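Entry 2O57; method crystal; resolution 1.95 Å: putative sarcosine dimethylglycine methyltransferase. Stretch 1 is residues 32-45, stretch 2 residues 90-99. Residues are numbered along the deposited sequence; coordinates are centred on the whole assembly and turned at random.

Stretch 1 32-45: SDRFYFHVWGGEDI
Stretch 2, residues 90-99: GAGYGGAARF

Residues 32-40 of stretch 1 are helical, the end of a helix that begins earlier in the chain. Gly41 leaves the helix with phi/psi 58/-144, and its N still bonds to Phe37 O at 2.8 Å. Trp40 to Glu43 form a type II' turn. Glu43 (-103/97), Asp44 (-60/139) and Ile45 (-95/136) then run extended.

Stretch 2 opens with Gly90 (89/45). A type II' turn follows from Ala91 to Gly94, with Gly92 at 62/-128 and Tyr93 at -84/-1. It is closed by Gly94 N to Ala91 O at 2.9 Å. Gly94 (94/15) is the N-cap residue, and the helix runs from Gly95 through Phe99 and onward. The two turns meet at Gly42 and Tyr93, whose CA atoms lie 5.2 Å apart. The contact buries 378 Å² in total.

Tyr93 covers the most surface. Its CA-to-CB bond points toward stretch 1, with chi1 -62° (m) and chi2 -74°. The ring reaches back along the end of the first helix. Phe37 (chi1 -174°, t; chi2 79°) places CD1 over one face of this ring, 3.6 Å from Tyr93 CZ. The ring centroids are 5.0 Å apart and the planes meet at 44°, an oblique apolar contact. The CA-to-CB bond of Asp33 (chi1 -164°, t; chi2 58°) points toward stretch 2. Its OD2 is modelled 2.2 Å from Tyr93 OH, too short for a hydrogen bond, so this pair is a clash in the model.

Asp44 is second in covered area. Its chi1 is -58° (m), chi2 is -101°, and CA-to-CB points toward stretch 2. The carboxylate accepts two backbone hydrogen bonds. Tyr93 N donates to Asp44 OD1 at 2.8 Å and 171°, almost straight. Gly95 N donates to Asp44 OD2 at 2.8 Å and 153°. Asp44 thus ties the turn to the first residue of the helix, where amide groups lack acceptors from a preceding helical turn. The glycines leave room for this approach: an ideal CB on Gly92 would sit 2.3 Å from Asp44 OD1, and one on Gly95 would sit 2.7 Å from Asp44 N.

Gly42 (-89/10) packs beside Tyr93, with Gly42 O 3.3 Å from Tyr93 CB. The same Gly42 O lies 2.9 Å from Arg98 NH2, at the guanidinium edge. Arg98 (chi1 -73°, m; chi2 179°, t; chi3 -63°, m; chi4 -85°) folds back within its own stretch. Its NH1 and NH2 donate to Tyr93 O at 3.0 Å and 2.9 Å, bracing the turn.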

# COMPACT_ATOMS: atom_id res chain seq x y z
N SER A 32 -14.57 11.63 -22.39
CA SER A 32 -14.40 10.82 -21.20
C SER A 32 -14.84 11.62 -19.98
O SER A 32 -15.64 11.13 -19.18
CB SER A 32 -12.95 10.32 -21.08
OG SER A 32 -12.79 9.57 -19.90
N ASP A 33 -14.38 12.87 -19.86
CA ASP A 33 -14.85 13.72 -18.77
C ASP A 33 -16.37 13.97 -18.76
O ASP A 33 -16.98 13.99 -17.69
CB ASP A 33 -14.08 15.04 -18.66
CG ASP A 33 -14.31 15.70 -17.31
OD1 ASP A 33 -14.02 15.07 -16.24
OD2 ASP A 33 -14.77 16.86 -17.30
N ARG A 34 -16.98 14.16 -19.94
CA ARG A 34 -18.44 14.28 -20.03
C ARG A 34 -19.14 13.04 -19.43
O ARG A 34 -20.18 13.18 -18.76
CB ARG A 34 -18.89 14.44 -21.49
CG ARG A 34 -18.50 15.80 -22.13
CD ARG A 34 -19.06 15.87 -23.54
NE ARG A 34 -18.83 17.17 -24.19
CZ ARG A 34 -19.22 17.45 -25.42
NH1 ARG A 34 -19.86 16.53 -26.17
NH2 ARG A 34 -19.00 18.64 -25.92
N PHE A 35 -18.60 11.86 -19.72
CA PHE A 35 -19.10 10.61 -19.16
C PHE A 35 -18.96 10.59 -17.65
O PHE A 35 -19.93 10.36 -16.96
CB PHE A 35 -18.46 9.36 -19.78
CG PHE A 35 -18.75 8.09 -18.97
CD1 PHE A 35 -20.02 7.48 -19.01
CD2 PHE A 35 -17.76 7.49 -18.20
CE1 PHE A 35 -20.30 6.31 -18.27
CE2 PHE A 35 -18.00 6.34 -17.45
CZ PHE A 35 -19.28 5.75 -17.48
N TYR A 36 -17.76 10.84 -17.12
CA TYR A 36 -17.59 10.81 -15.66
C TYR A 36 -18.40 11.90 -14.96
O TYR A 36 -19.05 11.67 -13.91
CB TYR A 36 -16.13 11.01 -15.32
CG TYR A 36 -15.28 9.77 -15.44
CD1 TYR A 36 -15.29 8.80 -14.42
CD2 TYR A 36 -14.49 9.55 -16.57
CE1 TYR A 36 -14.48 7.66 -14.50
CE2 TYR A 36 -13.69 8.40 -16.67
CZ TYR A 36 -13.69 7.48 -15.63
OH TYR A 36 -12.89 6.36 -15.72
N PHE A 37 -18.38 13.09 -15.52
CA PHE A 37 -19.20 14.15 -14.96
C PHE A 37 -20.69 13.79 -15.00
O PHE A 37 -21.42 14.10 -14.08
CB PHE A 37 -18.92 15.50 -15.68
CG PHE A 37 -19.62 16.67 -15.06
CD1 PHE A 37 -19.12 17.27 -13.91
CD2 PHE A 37 -20.80 17.15 -15.62
CE1 PHE A 37 -19.79 18.38 -13.32
CE2 PHE A 37 -21.47 18.24 -15.05
CZ PHE A 37 -20.97 18.85 -13.89
N HIS A 38 -21.15 13.13 -16.05
CA HIS A 38 -22.59 12.82 -16.18
C HIS A 38 -23.04 11.95 -15.01
O HIS A 38 -24.11 12.12 -14.48
CB HIS A 38 -22.87 12.11 -17.49
CG HIS A 38 -24.29 11.59 -17.63
ND1 HIS A 38 -25.36 12.42 -17.87
CD2 HIS A 38 -24.79 10.33 -17.57
CE1 HIS A 38 -26.47 11.70 -17.95
NE2 HIS A 38 -26.15 10.43 -17.77
N VAL A 39 -22.19 11.00 -14.62
CA VAL A 39 -22.60 10.03 -13.60
C VAL A 39 -22.28 10.53 -12.20
O VAL A 39 -23.11 10.44 -11.30
CB VAL A 39 -22.00 8.60 -13.88
CG1 VAL A 39 -22.45 7.57 -12.82
CG2 VAL A 39 -22.35 8.11 -15.33
N TRP A 40 -21.10 11.10 -12.02
CA TRP A 40 -20.58 11.42 -10.69
C TRP A 40 -20.38 12.93 -10.43
O TRP A 40 -19.89 13.33 -9.35
CB TRP A 40 -19.26 10.66 -10.45
CG TRP A 40 -19.49 9.14 -10.46
CD1 TRP A 40 -20.08 8.40 -9.48
CD2 TRP A 40 -19.14 8.23 -11.50
NE1 TRP A 40 -20.13 7.07 -9.84
CE2 TRP A 40 -19.54 6.94 -11.08
CE3 TRP A 40 -18.49 8.37 -12.75
CZ2 TRP A 40 -19.34 5.80 -11.87
CZ3 TRP A 40 -18.31 7.22 -13.55
CH2 TRP A 40 -18.71 5.96 -13.10
N GLY A 41 -20.77 13.77 -11.40
CA GLY A 41 -20.77 15.23 -11.19
C GLY A 41 -19.40 15.77 -10.78
O GLY A 41 -18.34 15.31 -11.26
N GLY A 42 -19.40 16.75 -9.91
CA GLY A 42 -18.18 17.44 -9.57
C GLY A 42 -17.41 16.83 -8.44
O GLY A 42 -16.46 17.43 -7.94
N GLU A 43 -17.82 15.64 -8.00
CA GLU A 43 -17.10 14.96 -6.92
C GLU A 43 -16.26 13.88 -7.59
O GLU A 43 -16.76 12.78 -7.91
CB GLU A 43 -18.05 14.37 -5.88
CG GLU A 43 -17.35 13.81 -4.67
CD GLU A 43 -18.27 12.97 -3.76
OE1 GLU A 43 -19.50 13.06 -3.93
OE2 GLU A 43 -17.76 12.20 -2.91
N ASP A 44 -15.00 14.23 -7.83
CA ASP A 44 -14.13 13.48 -8.74
C ASP A 44 -13.93 12.03 -8.33
O ASP A 44 -13.74 11.75 -7.15
CB ASP A 44 -12.77 14.15 -8.83
CG ASP A 44 -12.86 15.58 -9.30
OD1 ASP A 44 -12.61 15.84 -10.48
OD2 ASP A 44 -13.19 16.43 -8.48
N ILE A 45 -13.96 11.16 -9.34
CA ILE A 45 -13.63 9.73 -9.28
C ILE A 45 -12.17 9.43 -9.66
O ILE A 45 -11.66 9.90 -10.70
CB ILE A 45 -14.57 8.94 -10.26
CG1 ILE A 45 -16.04 9.16 -9.88
CG2 ILE A 45 -14.20 7.40 -10.36
CD1 ILE A 45 -16.44 8.61 -8.45
N GLY A 90 -3.52 18.31 -10.55
CA GLY A 90 -4.49 17.59 -11.37
C GLY A 90 -5.81 17.53 -10.64
O GLY A 90 -6.46 16.49 -10.59
N ALA A 91 -6.23 18.66 -10.07
CA ALA A 91 -7.34 18.68 -9.14
C ALA A 91 -8.76 18.36 -9.70
O ALA A 91 -9.69 18.15 -8.93
CB ALA A 91 -7.33 20.02 -8.41
N GLY A 92 -8.93 18.39 -11.02
CA GLY A 92 -10.22 18.11 -11.66
C GLY A 92 -11.24 19.12 -11.21
O GLY A 92 -10.98 20.33 -11.25
N TYR A 93 -12.38 18.65 -10.74
CA TYR A 93 -13.44 19.51 -10.25
C TYR A 93 -13.28 19.93 -8.81
O TYR A 93 -14.12 20.68 -8.29
CB TYR A 93 -14.83 18.87 -10.44
CG TYR A 93 -15.17 18.65 -11.90
CD1 TYR A 93 -15.50 19.72 -12.73
CD2 TYR A 93 -15.12 17.36 -12.46
CE1 TYR A 93 -15.79 19.53 -14.09
CE2 TYR A 93 -15.40 17.15 -13.84
CZ TYR A 93 -15.76 18.25 -14.63
OH TYR A 93 -16.06 18.11 -15.97
N GLY A 94 -12.21 19.46 -8.17
CA GLY A 94 -11.84 19.94 -6.84
C GLY A 94 -12.39 19.08 -5.73
O GLY A 94 -12.39 19.49 -4.58
N GLY A 95 -12.85 17.88 -6.07
CA GLY A 95 -13.48 17.00 -5.10
C GLY A 95 -12.58 16.67 -3.91
O GLY A 95 -13.02 16.74 -2.75
N ALA A 96 -11.33 16.27 -4.21
CA ALA A 96 -10.34 15.94 -3.17
C ALA A 96 -10.05 17.15 -2.32
O ALA A 96 -9.87 17.00 -1.13
CB ALA A 96 -9.06 15.47 -3.79
N ALA A 97 -9.94 18.32 -2.95
CA ALA A 97 -9.61 19.53 -2.22
C ALA A 97 -10.71 19.83 -1.20
O ALA A 97 -10.42 20.11 -0.04
CB ALA A 97 -9.41 20.71 -3.16
N ARG A 98 -11.97 19.76 -1.64
CA ARG A 98 -13.08 19.94 -0.72
C ARG A 98 -13.11 18.88 0.38
O ARG A 98 -13.31 19.23 1.54
CB ARG A 98 -14.44 20.02 -1.45
CG ARG A 98 -14.59 21.39 -2.18
CD ARG A 98 -15.91 21.50 -2.94
NE ARG A 98 -16.03 20.51 -4.03
CZ ARG A 98 -15.55 20.65 -5.27
NH1 ARG A 98 -14.88 21.75 -5.61
NH2 ARG A 98 -15.77 19.66 -6.18
N PHE A 99 -12.89 17.61 0.02
CA PHE A 99 -12.76 16.51 1.01
C PHE A 99 -11.68 16.81 2.09
O PHE A 99 -11.94 16.71 3.30
CB PHE A 99 -12.44 15.21 0.27
CG PHE A 99 -12.04 14.06 1.16
CD1 PHE A 99 -13.01 13.28 1.78
CD2 PHE A 99 -10.69 13.74 1.36
CE1 PHE A 99 -12.65 12.21 2.60
CE2 PHE A 99 -10.31 12.66 2.17
CZ PHE A 99 -11.28 11.89 2.77